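Local coordinates for phosphoribosylaminoimidazole-succinocarboxamide synthase (Ehrlichia chaffeensis str. Arkansas, PDB 3KRE), which catalyses the ATP-dependent joining of L-aspartate to the carboxylate of 5-amino-1-(5-phosphoribosyl)imidazole-4-carboxylate, giving the succinocarboxamide intermediate of de novo purine biosynthesis, at residues 87-91 / 211-216; 103-108 / 200-204. All blocks are in the same frame, centred on the assembly; numbering follows the deposited sequence.

Contact 1 of 2, residues 87-91 / 211-216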
# COMPACT_ATOMS: atom_id res chain seq x y z
N ILE A 87 -10.49 -7.11 9.00
CA ILE A 87 -9.25 -6.35 9.14
C ILE A 87 -9.57 -4.94 9.65
O ILE A 87 -10.49 -4.28 9.14
CB ILE A 87 -8.49 -6.26 7.80
CG1 ILE A 87 -8.17 -7.67 7.22
CG2 ILE A 87 -7.23 -5.44 7.98
CD1 ILE A 87 -7.24 -8.60 8.07
N LYS A 88 -8.84 -4.51 10.69
CA LYS A 88 -8.98 -3.17 11.26
C LYS A 88 -8.21 -2.20 10.38
O LYS A 88 -7.03 -2.45 10.08
CB LYS A 88 -8.46 -3.14 12.70
CG LYS A 88 -9.17 -4.12 13.61
CD LYS A 88 -8.70 -4.12 15.07
CE LYS A 88 -9.41 -5.26 15.83
NZ LYS A 88 -9.03 -5.28 17.27
N THR A 89 -8.84 -1.08 10.02
CA THR A 89 -8.20 -0.12 9.11
C THR A 89 -8.47 1.30 9.57
O THR A 89 -9.36 1.52 10.41
CB THR A 89 -8.71 -0.22 7.67
OG1 THR A 89 -10.00 0.39 7.59
CG2 THR A 89 -8.82 -1.67 7.20
N HIS A 90 -7.77 2.25 8.97
CA HIS A 90 -8.04 3.65 9.27
C HIS A 90 -9.22 4.23 8.48
O HIS A 90 -9.63 5.38 8.68
CB HIS A 90 -6.79 4.50 9.06
CG HIS A 90 -6.37 4.66 7.63
ND1 HIS A 90 -5.44 5.61 7.25
CD2 HIS A 90 -6.80 4.07 6.50
CE1 HIS A 90 -5.27 5.54 5.94
NE2 HIS A 90 -6.09 4.62 5.46
N PHE A 91 -9.83 3.43 7.62
CA PHE A 91 -10.81 3.99 6.69
C PHE A 91 -12.14 4.30 7.37
O PHE A 91 -12.72 3.43 8.09
CB PHE A 91 -11.01 3.04 5.52
CG PHE A 91 -12.09 3.49 4.58
CD1 PHE A 91 -11.82 4.42 3.59
CD2 PHE A 91 -13.37 2.96 4.68
CE1 PHE A 91 -12.84 4.85 2.74
CE2 PHE A 91 -14.41 3.37 3.81
CZ PHE A 91 -14.13 4.31 2.84
N ASP A 211 -4.89 -1.99 18.92
CA ASP A 211 -4.50 -3.01 17.94
C ASP A 211 -3.87 -2.27 16.75
O ASP A 211 -3.78 -1.03 16.73
CB ASP A 211 -5.72 -3.85 17.57
CG ASP A 211 -5.38 -5.22 16.97
OD1 ASP A 211 -4.19 -5.56 16.72
OD2 ASP A 211 -6.35 -5.99 16.78
N LEU A 212 -3.39 -3.04 15.77
CA LEU A 212 -2.72 -2.52 14.61
C LEU A 212 -3.78 -2.22 13.54
O LEU A 212 -4.58 -3.10 13.18
CB LEU A 212 -1.72 -3.57 14.09
CG LEU A 212 -0.60 -3.93 15.06
CD1 LEU A 212 0.27 -5.11 14.50
CD2 LEU A 212 0.25 -2.69 15.37
N PHE A 213 -3.81 -0.98 13.09
CA PHE A 213 -4.77 -0.53 12.08
C PHE A 213 -4.05 -0.36 10.78
O PHE A 213 -3.07 0.38 10.70
CB PHE A 213 -5.41 0.79 12.49
CG PHE A 213 -6.39 0.61 13.63
CD1 PHE A 213 -7.75 0.51 13.38
CD2 PHE A 213 -5.93 0.42 14.92
CE1 PHE A 213 -8.65 0.29 14.41
CE2 PHE A 213 -6.85 0.16 15.98
CZ PHE A 213 -8.18 0.14 15.72
N LEU A 214 -4.60 -0.95 9.73
CA LEU A 214 -4.04 -0.74 8.41
C LEU A 214 -4.24 0.72 7.96
O LEU A 214 -5.34 1.29 8.06
CB LEU A 214 -4.68 -1.67 7.38
CG LEU A 214 -3.99 -1.73 6.03
CD1 LEU A 214 -2.60 -2.38 6.14
CD2 LEU A 214 -4.90 -2.51 5.08
N ALA A 215 -3.16 1.31 7.46
CA ALA A 215 -3.17 2.75 7.10
C ALA A 215 -2.65 2.95 5.68
O ALA A 215 -2.71 2.03 4.86
CB ALA A 215 -2.36 3.48 8.12
N ASP A 216 -2.14 4.15 5.37
CA ASP A 216 -1.64 4.49 4.03
C ASP A 216 -2.66 4.11 2.95
O ASP A 216 -3.83 4.45 3.12
CB ASP A 216 -0.27 3.89 3.77
CG ASP A 216 0.44 4.58 2.60
OD1 ASP A 216 0.59 5.79 2.68
OD2 ASP A 216 0.73 3.93 1.58
O HOH W 1 -5.11 -4.38 10.82
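H90 and L214 are joined through their backbones: H90 N donates to L214 O over 2.8 Å, close to the line of the carbonyl bond. One step back, L214 N gives K88 O a nearly straight bond (2.9 Å, 173° at the hydrogen). These two bonds flank T89, whose CA lies 4.3 Å from that of L214, and they make a single beta bridge rather than a longer ladder. K88 O also accepts a hydrogen bond from a water that donates to L212 O as well, so two bonds grip this carbonyl. Beyond the bridge the side chains take over. The H90 ring lies flat over A215, whose CA sits 3.6 Å from the ring centroid and 7° off the normal, a CH-pi contact. A chi1 of 70° brings the imidazole across onto A215. At the other end the K88 chain passes the F213 ring, CB making an off-centre CH-pi contact, and runs extended until NZ reaches D211 OD2 at 2.8 Å on its anti lone pair. K171 is a second salt-bridge partner of that oxygen. An ST turn begins at the bridge residue itself, T89 OG1 accepting from F91 N (3.0 Å). The contact fits between helix 67-84, where T89 meets I83 and L214 meets L82, and strands 99-107 and 192-204, which bond to H90 and to F213 and A215 respectively.

Contact 2 of 2, residues 103-108 / 200-204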
# COMPACT_ATOMS: atom_id res chain seq x y z
N LYS A 103 -9.20 7.71 10.18
CA LYS A 103 -8.85 7.87 11.59
C LYS A 103 -7.49 8.55 11.69
O LYS A 103 -6.60 8.18 10.97
CB LYS A 103 -8.76 6.50 12.28
CG LYS A 103 -10.09 5.74 12.39
CD LYS A 103 -9.94 4.41 13.20
CE LYS A 103 -10.80 4.36 14.49
NZ LYS A 103 -10.89 5.65 15.18
N LYS A 104 -7.33 9.46 12.62
CA LYS A 104 -6.04 10.00 12.92
C LYS A 104 -5.34 8.98 13.83
O LYS A 104 -5.74 8.78 14.98
CB LYS A 104 -6.14 11.38 13.55
CG LYS A 104 -4.78 12.09 13.69
CD LYS A 104 -4.92 13.49 14.27
CE LYS A 104 -3.61 14.30 14.05
NZ LYS A 104 -3.71 15.71 14.61
N ILE A 105 -4.27 8.40 13.34
CA ILE A 105 -3.48 7.43 14.09
C ILE A 105 -1.97 7.73 13.98
O ILE A 105 -1.54 8.48 13.11
CB ILE A 105 -3.77 5.98 13.60
CG1 ILE A 105 -3.46 5.81 12.12
CG2 ILE A 105 -5.22 5.57 13.89
CD1 ILE A 105 -3.59 4.34 11.66
N THR A 106 -1.19 7.15 14.89
CA THR A 106 0.26 7.24 14.80
C THR A 106 0.80 6.09 14.00
O THR A 106 0.54 4.95 14.34
CB THR A 106 0.92 7.31 16.17
OG1 THR A 106 0.41 8.47 16.85
CG2 THR A 106 2.42 7.51 16.02
N ILE A 107 1.51 6.41 12.92
CA ILE A 107 1.96 5.38 12.00
C ILE A 107 3.23 4.79 12.59
O ILE A 107 4.11 5.51 13.04
CB ILE A 107 2.21 5.94 10.59
CG1 ILE A 107 0.93 6.56 10.02
CG2 ILE A 107 2.71 4.85 9.62
CD1 ILE A 107 -0.21 5.57 9.93
N ILE A 108 3.29 3.47 12.61
CA ILE A 108 4.51 2.74 12.99
C ILE A 108 5.51 2.85 11.82
O ILE A 108 5.16 2.64 10.67
CB ILE A 108 4.17 1.28 13.32
CG1 ILE A 108 3.21 1.19 14.51
CG2 ILE A 108 5.45 0.41 13.52
CD1 ILE A 108 2.25 0.09 14.38
N GLU A 200 1.40 -0.40 5.54
CA GLU A 200 1.80 0.34 6.72
C GLU A 200 0.67 0.27 7.72
O GLU A 200 -0.51 0.29 7.33
CB GLU A 200 2.06 1.82 6.39
CG GLU A 200 3.26 1.98 5.49
CD GLU A 200 3.51 3.43 5.11
OE1 GLU A 200 3.22 4.33 5.94
OE2 GLU A 200 4.03 3.64 4.01
N PHE A 201 1.05 0.23 8.98
CA PHE A 201 0.07 0.15 10.05
C PHE A 201 0.30 1.30 11.03
O PHE A 201 1.41 1.82 11.14
CB PHE A 201 0.24 -1.15 10.81
CG PHE A 201 -0.18 -2.40 10.01
CD1 PHE A 201 -1.43 -2.97 10.17
CD2 PHE A 201 0.72 -3.00 9.13
CE1 PHE A 201 -1.78 -4.13 9.43
CE2 PHE A 201 0.34 -4.14 8.39
CZ PHE A 201 -0.88 -4.69 8.58
N GLY A 202 -0.74 1.61 11.79
CA GLY A 202 -0.63 2.59 12.86
C GLY A 202 -1.47 2.18 14.05
O GLY A 202 -2.15 1.15 14.02
N LYS A 203 -1.38 2.96 15.10
CA LYS A 203 -2.10 2.65 16.31
C LYS A 203 -2.86 3.88 16.75
O LYS A 203 -2.43 5.03 16.46
CB LYS A 203 -1.14 2.19 17.40
CG LYS A 203 -0.55 0.82 17.12
CD LYS A 203 -0.06 0.14 18.37
CE LYS A 203 1.32 0.50 18.75
NZ LYS A 203 1.67 -0.15 20.09
N LEU A 204 -3.98 3.61 17.44
CA LEU A 204 -4.81 4.69 17.96
C LEU A 204 -4.05 5.50 18.96
O LEU A 204 -3.25 5.00 19.80
CB LEU A 204 -6.13 4.23 18.57
CG LEU A 204 -7.10 3.33 17.78
CD1 LEU A 204 -8.19 2.75 18.67
CD2 LEU A 204 -7.70 4.11 16.60
O HOH W 2 3.70 0.28 9.72
O HOH W 3 5.78 3.74 7.87
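I107 and G202 face each other as a non-hydrogen-bonded pair in an antiparallel beta ladder between strands 99-107 and 192-204, their CA atoms 3.9 Å apart. Beside them T106 and K203 form the hydrogen-bonded pair, with T106 N to K203 O and K203 N to T106 O both 2.9 Å; the first lies in the carbonyl plane and the second is tilted 23° from it. A third bond, I108 N to F201 O, carries the ladder past I107. The segment axes are 143° apart, well short of exact antiparallel. I105 can be followed outward: CB lies 3.3 Å from K203 O, CG2 meets L204 CD2, and CD1 ends 3.6 Å from G202 CA. Its CG1 stands between the backbone N and the carbonyl carbon (chi1 59°), and an extended chi2 carries CD1 onward to the glycine. The fit there is close, with T106 O 3.0 Å from the same G202 CA. L204 CD2 also packs against CE near the end of the bent K103 chain. On I108, CD1 rests on K203 CG and F201 CB. The charged groups of K203 and E200 pair outside the ladder, K203 NZ with E168 and E200 OE2 with K144 and K198. F201 packs against helix 166-189. Where the ladder leaves I108, one water lies between the two backbones, accepting from F201 N at 2.8 Å and lying 2.9 Å from I108 O, to which it may donate.

Overall arrangement
From the N terminus, the chain leaves helix 67-84 and passes through 87-91, the first half of contact 1, then turns from strand 91-94 into strand 99-107, which supplies 103-108 of contact 2. Strand 192-204 returns to 103-108 and closes the inner loop; the following turn brings 211-216 back to 87-91 and closes the outer one. Contact 2 is therefore enclosed by contact 1 in sequence, without crossing, and their centres lie about 7 Å apart. Probable backbone bonds H90 O to K103 N and A215 N to E200 O link them directly. Together they tie the loop after helix 67-84 to the large antiparallel sheet.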